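Local coordinates for soluble epoxide hydrolase (Bacillus megaterium, PDB 4INZ), which belongs to the alpha/beta hydrolase fold, a large group of enzymes built on a mostly parallel central beta sheet with helices on both sides, at residues F47-R55 with D200-W208; P247-T258 with N273-H284. The protein carries 1 engineered substitution. One frame throughout, in Å; residues are numbered along the deposited sequence.

Overall arrangement
Interaction 1 fastens the loop after strand 40-44 to helix 198-210 and is largely buried. Interaction 2 pairs strand 248-253 with strand 274-279 at one edge of the sheet, so it is buried along strand 248-253 and partly exposed along 274-279. Their chemistry differs accordingly: side chains do nearly all the work in 47-55 with 200-208, through rings and polar ends, whereas in 247-258 with 273-284 backbone bonds dominate until the strands give way to loops. The two share no element. Their centres lie about 21 Å apart, but their nearest atoms are only about 5 Å apart, and His288, just past the second contact, hydrogen-bonds to Arg55 in the first.

Interaction 1 of 2, residues F47-R55 with D200-W208; sequences FPDFSHIWR and DVQAYMNSW
Phe50 and Tyr204 form a T-shaped pair at the heart of this contact, their planes at 89°, with Phe50 CE1 aimed at the middle of the tyrosine face. Phe50 is itself sandwiched: Ser207 CB stands 3.4 Å above the Phe50 ring centroid in a CH-pi contact, while His52 CB lies toward the rim of the opposite face. Phe50 CG sits between its backbone N and carbonyl carbon (chi1 65°), a setting that slides the ring in beside the helix. The His52 ring is covered likewise, by Ala203 CB on one face and Arg55 CD on the other.

Three hydrogen bonds surround these rings. His52 NE2 donates to Asp200 OD1 at 2.8 Å, close to the imidazole plane, on the anti side of the carboxylate but tilted 33° out of its plane. Tyr204 OH gives its proton to Asp49 OD1 (2.8 Å), coming from above the carboxylate plane. Trp208 NE1 runs almost straight, within its own ring plane, to Pro48 O, 2.9 Å away.

Charge adds a looser element. Arg55 NE is 3.3 Å from Asp200 OD1, a salt bridge without a directed N-H; water 2 links Arg55 NE to Asp200 OD2, which also accepts from Thr197 N. Arg55 NH1 turns instead to His52 O and His288. Water 1 bridges Asp49 O and Ser207 OG.

The cis peptide before Pro48 and the preceding Phe47 match the end of the HGXP motif known in epoxide hydrolases, and helix 198-210 belongs to the helical lid inserted between two strands of the alpha/beta hydrolase core.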
# COMPACT_ATOMS: atom_id res chain seq x y z
N PHE A 47 1.55 1.60 -5.37
CA PHE A 47 1.97 1.93 -6.73
C PHE A 47 3.45 2.30 -6.80
O PHE A 47 3.92 3.09 -5.99
CB PHE A 47 1.15 3.13 -7.23
CG PHE A 47 1.59 3.64 -8.58
CD1 PHE A 47 1.04 3.12 -9.74
CD2 PHE A 47 2.56 4.62 -8.68
CE1 PHE A 47 1.44 3.57 -10.98
CE2 PHE A 47 2.97 5.09 -9.92
CZ PHE A 47 2.41 4.56 -11.07
N PRO A 48 4.18 1.78 -7.81
CA PRO A 48 3.79 0.83 -8.85
C PRO A 48 4.39 -0.53 -8.58
O PRO A 48 4.93 -1.17 -9.49
CB PRO A 48 4.48 1.42 -10.08
CG PRO A 48 5.79 1.89 -9.52
CD PRO A 48 5.51 2.34 -8.08
N ASP A 49 4.31 -0.98 -7.33
CA ASP A 49 4.91 -2.25 -6.95
C ASP A 49 3.91 -3.39 -7.12
O ASP A 49 3.00 -3.31 -7.93
CB ASP A 49 5.40 -2.17 -5.51
CG ASP A 49 6.25 -0.93 -5.27
OD1 ASP A 49 7.34 -0.85 -5.86
OD2 ASP A 49 5.81 -0.04 -4.52
N PHE A 50 4.10 -4.45 -6.35
CA PHE A 50 3.23 -5.62 -6.37
C PHE A 50 3.67 -6.54 -5.24
O PHE A 50 4.47 -6.14 -4.41
CB PHE A 50 3.25 -6.32 -7.74
CG PHE A 50 4.58 -6.93 -8.12
CD1 PHE A 50 5.72 -6.14 -8.29
CD2 PHE A 50 4.68 -8.29 -8.38
CE1 PHE A 50 6.94 -6.70 -8.67
CE2 PHE A 50 5.90 -8.87 -8.77
CZ PHE A 50 7.02 -8.07 -8.91
N SER A 51 3.14 -7.76 -5.21
CA SER A 51 3.39 -8.65 -4.08
C SER A 51 4.88 -8.82 -3.75
O SER A 51 5.25 -8.98 -2.58
CB SER A 51 2.73 -10.01 -4.33
OG SER A 51 3.13 -10.52 -5.59
N HIS A 52 5.72 -8.78 -4.78
CA HIS A 52 7.15 -9.04 -4.61
C HIS A 52 7.83 -8.05 -3.65
O HIS A 52 8.88 -8.35 -3.09
CB HIS A 52 7.84 -9.01 -5.98
CG HIS A 52 9.28 -9.45 -5.96
ND1 HIS A 52 9.66 -10.76 -5.73
CD2 HIS A 52 10.42 -8.76 -6.20
CE1 HIS A 52 10.98 -10.85 -5.80
NE2 HIS A 52 11.46 -9.65 -6.09
N ILE A 53 7.25 -6.87 -3.47
CA ILE A 53 7.91 -5.88 -2.61
C ILE A 53 8.04 -6.40 -1.17
O ILE A 53 8.90 -5.95 -0.41
CB ILE A 53 7.21 -4.49 -2.63
CG1 ILE A 53 8.12 -3.43 -2.00
CG2 ILE A 53 5.84 -4.54 -1.92
CD1 ILE A 53 7.67 -2.02 -2.29
N TRP A 54 7.20 -7.37 -0.83
CA TRP A 54 7.15 -7.90 0.53
C TRP A 54 8.04 -9.13 0.75
O TRP A 54 8.00 -9.75 1.82
CB TRP A 54 5.71 -8.26 0.90
CG TRP A 54 4.78 -7.10 0.85
CD1 TRP A 54 3.78 -6.89 -0.05
CD2 TRP A 54 4.76 -6.00 1.76
NE1 TRP A 54 3.12 -5.71 0.24
CE2 TRP A 54 3.71 -5.15 1.35
CE3 TRP A 54 5.52 -5.65 2.88
CZ2 TRP A 54 3.40 -3.96 2.02
CZ3 TRP A 54 5.21 -4.47 3.56
CH2 TRP A 54 4.16 -3.64 3.12
N ARG A 55 8.84 -9.47 -0.25
CA ARG A 55 9.62 -10.71 -0.23
C ARG A 55 10.39 -10.96 1.07
O ARG A 55 10.46 -12.11 1.54
CB ARG A 55 10.57 -10.74 -1.43
CG ARG A 55 11.58 -9.60 -1.46
CD ARG A 55 12.13 -9.39 -2.87
NE ARG A 55 13.11 -8.32 -2.93
CZ ARG A 55 12.80 -7.03 -3.00
NH1 ARG A 55 11.52 -6.65 -3.01
NH2 ARG A 55 13.76 -6.11 -3.05
N ASP A 200 15.36 -9.20 -8.97
CA ASP A 200 14.27 -8.33 -8.53
C ASP A 200 13.83 -7.44 -9.68
O ASP A 200 12.63 -7.21 -9.88
CB ASP A 200 14.69 -7.44 -7.36
CG ASP A 200 14.92 -8.21 -6.08
OD1 ASP A 200 14.22 -9.22 -5.85
OD2 ASP A 200 15.80 -7.79 -5.31
N VAL A 201 14.80 -6.91 -10.42
CA VAL A 201 14.50 -6.04 -11.55
C VAL A 201 13.66 -6.80 -12.58
O VAL A 201 12.65 -6.29 -13.08
CB VAL A 201 15.80 -5.49 -12.20
CG1 VAL A 201 15.50 -4.80 -13.54
CG2 VAL A 201 16.50 -4.52 -11.25
N GLN A 202 14.05 -8.03 -12.86
CA GLN A 202 13.32 -8.87 -13.81
C GLN A 202 11.89 -9.13 -13.33
O GLN A 202 10.94 -9.13 -14.13
CB GLN A 202 14.05 -10.20 -14.02
CG GLN A 202 13.37 -11.12 -15.04
CD GLN A 202 13.37 -10.53 -16.43
OE1 GLN A 202 14.38 -10.60 -17.13
NE2 GLN A 202 12.24 -9.93 -16.83
N ALA A 203 11.73 -9.35 -12.03
CA ALA A 203 10.41 -9.59 -11.47
C ALA A 203 9.53 -8.35 -11.64
O ALA A 203 8.35 -8.46 -11.97
CB ALA A 203 10.50 -9.98 -10.01
N TYR A 204 10.09 -7.18 -11.38
CA TYR A 204 9.35 -5.94 -11.58
C TYR A 204 8.97 -5.75 -13.04
O TYR A 204 7.83 -5.40 -13.34
CB TYR A 204 10.16 -4.74 -11.10
CG TYR A 204 9.84 -4.32 -9.68
CD1 TYR A 204 8.88 -3.35 -9.44
CD2 TYR A 204 10.51 -4.87 -8.60
CE1 TYR A 204 8.59 -2.94 -8.16
CE2 TYR A 204 10.22 -4.47 -7.30
CZ TYR A 204 9.26 -3.50 -7.09
OH TYR A 204 8.96 -3.09 -5.80
N MET A 205 9.92 -5.98 -13.94
CA MET A 205 9.64 -5.82 -15.36
C MET A 205 8.51 -6.76 -15.79
O MET A 205 7.60 -6.35 -16.52
CB MET A 205 10.88 -6.06 -16.22
CG MET A 205 12.01 -5.06 -16.00
SD MET A 205 11.52 -3.34 -16.22
CE MET A 205 10.97 -3.35 -17.92
N ASN A 206 8.59 -8.01 -15.36
CA ASN A 206 7.50 -8.95 -15.62
C ASN A 206 6.16 -8.44 -15.09
O ASN A 206 5.13 -8.59 -15.76
CB ASN A 206 7.79 -10.31 -14.97
CG ASN A 206 8.85 -11.10 -15.71
OD1 ASN A 206 9.19 -10.80 -16.86
ND2 ASN A 206 9.37 -12.13 -15.04
N SER A 207 6.18 -7.85 -13.90
CA SER A 207 4.94 -7.39 -13.29
C SER A 207 4.28 -6.31 -14.13
O SER A 207 3.06 -6.26 -14.24
CB SER A 207 5.16 -6.90 -11.85
OG SER A 207 5.64 -5.56 -11.82
N TRP A 208 5.10 -5.45 -14.73
CA TRP A 208 4.58 -4.36 -15.55
C TRP A 208 4.08 -4.86 -16.91
O TRP A 208 3.08 -4.36 -17.44
CB TRP A 208 5.62 -3.25 -15.69
CG TRP A 208 5.90 -2.60 -14.36
CD1 TRP A 208 5.03 -2.48 -13.31
CD2 TRP A 208 7.13 -2.01 -13.93
NE1 TRP A 208 5.65 -1.84 -12.26
CE2 TRP A 208 6.94 -1.54 -12.62
CE3 TRP A 208 8.38 -1.83 -14.54
CZ2 TRP A 208 7.95 -0.90 -11.90
CZ3 TRP A 208 9.39 -1.19 -13.82
CH2 TRP A 208 9.16 -0.74 -12.51
O HOH W 1 3.58 -4.00 -10.67
O HOH W 2 16.12 -8.32 -2.79

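Interaction 2 of 2, residues P247-T258 with N273-H284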
# COMPACT_ATOMS: atom_id res chain seq x y z
N PRO A 247 -4.47 -2.27 17.94
CA PRO A 247 -3.05 -1.94 18.03
C PRO A 247 -2.47 -1.69 16.64
O PRO A 247 -2.70 -2.48 15.72
CB PRO A 247 -2.43 -3.20 18.63
CG PRO A 247 -3.58 -3.94 19.26
CD PRO A 247 -4.74 -3.65 18.36
N VAL A 248 -1.71 -0.60 16.50
CA VAL A 248 -1.14 -0.21 15.22
C VAL A 248 0.34 0.11 15.36
O VAL A 248 0.77 0.73 16.34
CB VAL A 248 -1.85 1.02 14.63
CG1 VAL A 248 -1.21 1.43 13.31
CG2 VAL A 248 -3.34 0.73 14.42
N GLN A 249 1.12 -0.32 14.37
CA GLN A 249 2.53 0.03 14.27
C GLN A 249 2.77 0.75 12.96
O GLN A 249 2.40 0.23 11.90
CB GLN A 249 3.41 -1.23 14.30
CG GLN A 249 4.88 -0.93 14.01
CD GLN A 249 5.61 -0.36 15.22
OE1 GLN A 249 5.53 -0.92 16.31
NE2 GLN A 249 6.32 0.74 15.02
N ILE A 250 3.39 1.92 13.02
CA ILE A 250 3.84 2.63 11.83
C ILE A 250 5.33 2.41 11.67
O ILE A 250 6.09 2.50 12.64
CB ILE A 250 3.64 4.15 11.95
CG1 ILE A 250 2.19 4.50 12.31
CG2 ILE A 250 4.12 4.85 10.69
CD1 ILE A 250 1.18 3.81 11.48
N ILE A 251 5.76 2.12 10.44
CA ILE A 251 7.18 2.00 10.11
C ILE A 251 7.44 2.90 8.91
O ILE A 251 6.96 2.63 7.81
CB ILE A 251 7.57 0.54 9.79
CG1 ILE A 251 7.18 -0.36 10.97
CG2 ILE A 251 9.06 0.44 9.49
CD1 ILE A 251 7.43 -1.85 10.75
N TRP A 252 8.19 3.97 9.13
CA TRP A 252 8.13 5.12 8.23
C TRP A 252 9.51 5.57 7.78
O TRP A 252 10.36 5.87 8.62
CB TRP A 252 7.47 6.29 8.97
CG TRP A 252 7.12 7.45 8.09
CD1 TRP A 252 7.95 8.48 7.74
CD2 TRP A 252 5.86 7.71 7.47
NE1 TRP A 252 7.27 9.37 6.93
CE2 TRP A 252 5.99 8.92 6.75
CE3 TRP A 252 4.64 7.04 7.46
CZ2 TRP A 252 4.93 9.47 6.02
CZ3 TRP A 252 3.59 7.60 6.74
CH2 TRP A 252 3.75 8.79 6.03
N GLY A 253 9.72 5.63 6.47
CA GLY A 253 10.98 6.11 5.94
C GLY A 253 10.98 7.62 5.88
O GLY A 253 10.17 8.21 5.16
N ASN A 254 11.88 8.26 6.62
CA ASN A 254 11.86 9.72 6.69
C ASN A 254 12.16 10.44 5.38
O ASN A 254 11.74 11.59 5.19
CB ASN A 254 12.82 10.23 7.78
CG ASN A 254 12.26 10.05 9.17
OD1 ASN A 254 11.06 9.80 9.33
ND2 ASN A 254 13.11 10.18 10.18
N GLN A 255 12.90 9.79 4.48
CA GLN A 255 13.36 10.46 3.26
C GLN A 255 12.34 10.40 2.12
O GLN A 255 12.60 10.90 1.02
CB GLN A 255 14.70 9.89 2.80
CG GLN A 255 15.80 9.96 3.84
CD GLN A 255 16.99 9.09 3.47
OE1 GLN A 255 16.85 8.10 2.76
NE2 GLN A 255 18.16 9.46 3.96
N ASP A 256 11.19 9.81 2.39
CA ASP A 256 10.13 9.68 1.39
C ASP A 256 9.76 11.02 0.77
O ASP A 256 9.32 11.92 1.47
CB ASP A 256 8.90 9.08 2.05
CG ASP A 256 7.82 8.69 1.06
OD1 ASP A 256 7.97 8.96 -0.15
OD2 ASP A 256 6.82 8.12 1.51
N PRO A 257 9.92 11.16 -0.56
CA PRO A 257 9.57 12.43 -1.22
C PRO A 257 8.07 12.59 -1.48
O PRO A 257 7.64 13.68 -1.84
CB PRO A 257 10.31 12.33 -2.56
CG PRO A 257 10.35 10.86 -2.84
CD PRO A 257 10.54 10.20 -1.49
N THR A 258 7.29 11.53 -1.27
CA THR A 258 5.87 11.55 -1.59
C THR A 258 4.98 11.82 -0.38
O THR A 258 3.91 12.40 -0.49
CB THR A 258 5.44 10.21 -2.22
OG1 THR A 258 6.21 9.98 -3.41
CG2 THR A 258 3.97 10.24 -2.57
N ASN A 273 -3.79 3.52 20.35
CA ASN A 273 -2.83 2.47 20.66
C ASN A 273 -1.88 2.30 19.50
O ASN A 273 -1.91 1.29 18.80
CB ASN A 273 -3.55 1.15 20.96
CG ASN A 273 -2.60 0.06 21.42
OD1 ASN A 273 -1.37 0.22 21.36
ND2 ASN A 273 -3.15 -1.06 21.87
N ILE A 274 -1.02 3.29 19.30
CA ILE A 274 -0.12 3.29 18.16
C ILE A 274 1.34 3.40 18.59
O ILE A 274 1.66 4.04 19.61
CB ILE A 274 -0.45 4.44 17.19
CG1 ILE A 274 0.17 4.18 15.81
CG2 ILE A 274 -0.02 5.78 17.77
CD1 ILE A 274 -0.41 5.05 14.72
N SER A 275 2.21 2.76 17.82
CA SER A 275 3.65 2.92 17.98
C SER A 275 4.22 3.36 16.65
O SER A 275 3.75 2.92 15.60
CB SER A 275 4.31 1.60 18.41
OG SER A 275 3.72 1.11 19.59
N VAL A 276 5.22 4.23 16.69
CA VAL A 276 5.82 4.76 15.47
C VAL A 276 7.32 4.55 15.48
O VAL A 276 7.99 4.87 16.46
CB VAL A 276 5.56 6.27 15.33
CG1 VAL A 276 6.21 6.80 14.07
CG2 VAL A 276 4.06 6.58 15.33
N HIS A 277 7.84 3.99 14.39
CA HIS A 277 9.29 3.83 14.21
C HIS A 277 9.67 4.54 12.93
O HIS A 277 9.14 4.23 11.86
CB HIS A 277 9.66 2.35 14.08
CG HIS A 277 11.13 2.11 14.10
ND1 HIS A 277 11.92 2.13 12.96
CD2 HIS A 277 11.97 1.83 15.12
CE1 HIS A 277 13.17 1.87 13.28
NE2 HIS A 277 13.23 1.69 14.59
N ARG A 278 10.60 5.49 13.03
CA ARG A 278 11.02 6.26 11.87
C ARG A 278 12.45 5.90 11.46
O ARG A 278 13.35 5.92 12.29
CB ARG A 278 10.96 7.75 12.18
CG ARG A 278 9.57 8.29 12.47
CD ARG A 278 9.69 9.74 12.92
NE ARG A 278 8.48 10.51 12.68
CZ ARG A 278 8.46 11.68 12.06
NH1 ARG A 278 7.31 12.32 11.88
NH2 ARG A 278 9.60 12.22 11.62
N LEU A 279 12.64 5.58 10.18
CA LEU A 279 13.97 5.25 9.68
C LEU A 279 14.59 6.47 9.02
O LEU A 279 14.06 6.99 8.04
CB LEU A 279 13.90 4.11 8.67
CG LEU A 279 13.37 2.77 9.18
CD1 LEU A 279 11.86 2.72 9.16
CD2 LEU A 279 13.94 1.65 8.32
N ALA A 280 15.71 6.93 9.56
CA ALA A 280 16.39 8.09 9.00
C ALA A 280 16.98 7.81 7.62
O ALA A 280 17.06 8.71 6.78
CB ALA A 280 17.48 8.59 9.96
N GLU A 281 17.37 6.57 7.38
CA GLU A 281 18.08 6.23 6.15
C GLU A 281 17.23 5.44 5.15
O GLU A 281 17.77 4.75 4.28
CB GLU A 281 19.37 5.46 6.46
CG GLU A 281 20.29 6.16 7.45
CD GLU A 281 20.93 7.41 6.87
OE1 GLU A 281 20.72 7.67 5.66
OE2 GLU A 281 21.64 8.11 7.61
N ALA A 282 15.91 5.53 5.27
CA ALA A 282 15.03 4.91 4.29
C ALA A 282 14.08 5.93 3.69
O ALA A 282 13.71 6.91 4.33
CB ALA A 282 14.26 3.78 4.89
N SER A 283 13.69 5.66 2.45
CA SER A 283 12.80 6.54 1.72
C SER A 283 11.40 5.92 1.70
O SER A 283 10.90 5.47 2.72
CB SER A 283 13.34 6.76 0.31
OG SER A 283 12.60 7.76 -0.38
N HIS A 284 10.79 5.87 0.52
CA HIS A 284 9.38 5.51 0.39
C HIS A 284 9.00 4.09 0.82
O HIS A 284 7.85 3.83 1.22
CB HIS A 284 8.94 5.72 -1.07
CG HIS A 284 7.48 5.44 -1.30
ND1 HIS A 284 6.48 6.21 -0.75
CD2 HIS A 284 6.86 4.49 -2.04
CE1 HIS A 284 5.31 5.75 -1.13
NE2 HIS A 284 5.51 4.70 -1.92
O HOH W 3 1.29 -0.03 19.14
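Val248 pairs with Ile274 in a parallel run that continues to Gly253 and Leu279, the two strand axes 4.7 Å apart. Regular backbone bonds join them; Ile250 N to Ser275 O, 2.8 Å, is nearly linear at 174°. Ile250 O is gripped twice, by His277 N and, from the opposite face of its carbonyl plane, by Gln249 NE2, whose chain bends at chi2 to get there.

The tight side lies along strand 248-253. Ile274 CD1 presses on Ile250 CG1 at 3.6 Å, and on the other face of the sheet Leu279 CD1 meets Ile251 CG2 at the same distance, where helix 291-303 packs. At the end of strand 248-253, Gly253 CA makes a CA-H...O contact of 3.3 Å with Ser283 O, where the chain after strand 274-279 folds back over it.

The outer rim is looser. Val276 and Arg278 face solvent, Asn254 OD1 merely rests against Arg278 CB, and Gln255 reaches over the turn at Ala280 and Glu281.

Where the turns end, His284 ND1 donates to Asp256 OD2 (3.0 Å) from above the carboxylate plane, while Asp256 OD1 accepts from Thr258 N in an Asx turn. An aspartate and a histidine joined on the loops after the last two strands occupy the places where alpha/beta hydrolases commonly carry the acid and histidine of their triad.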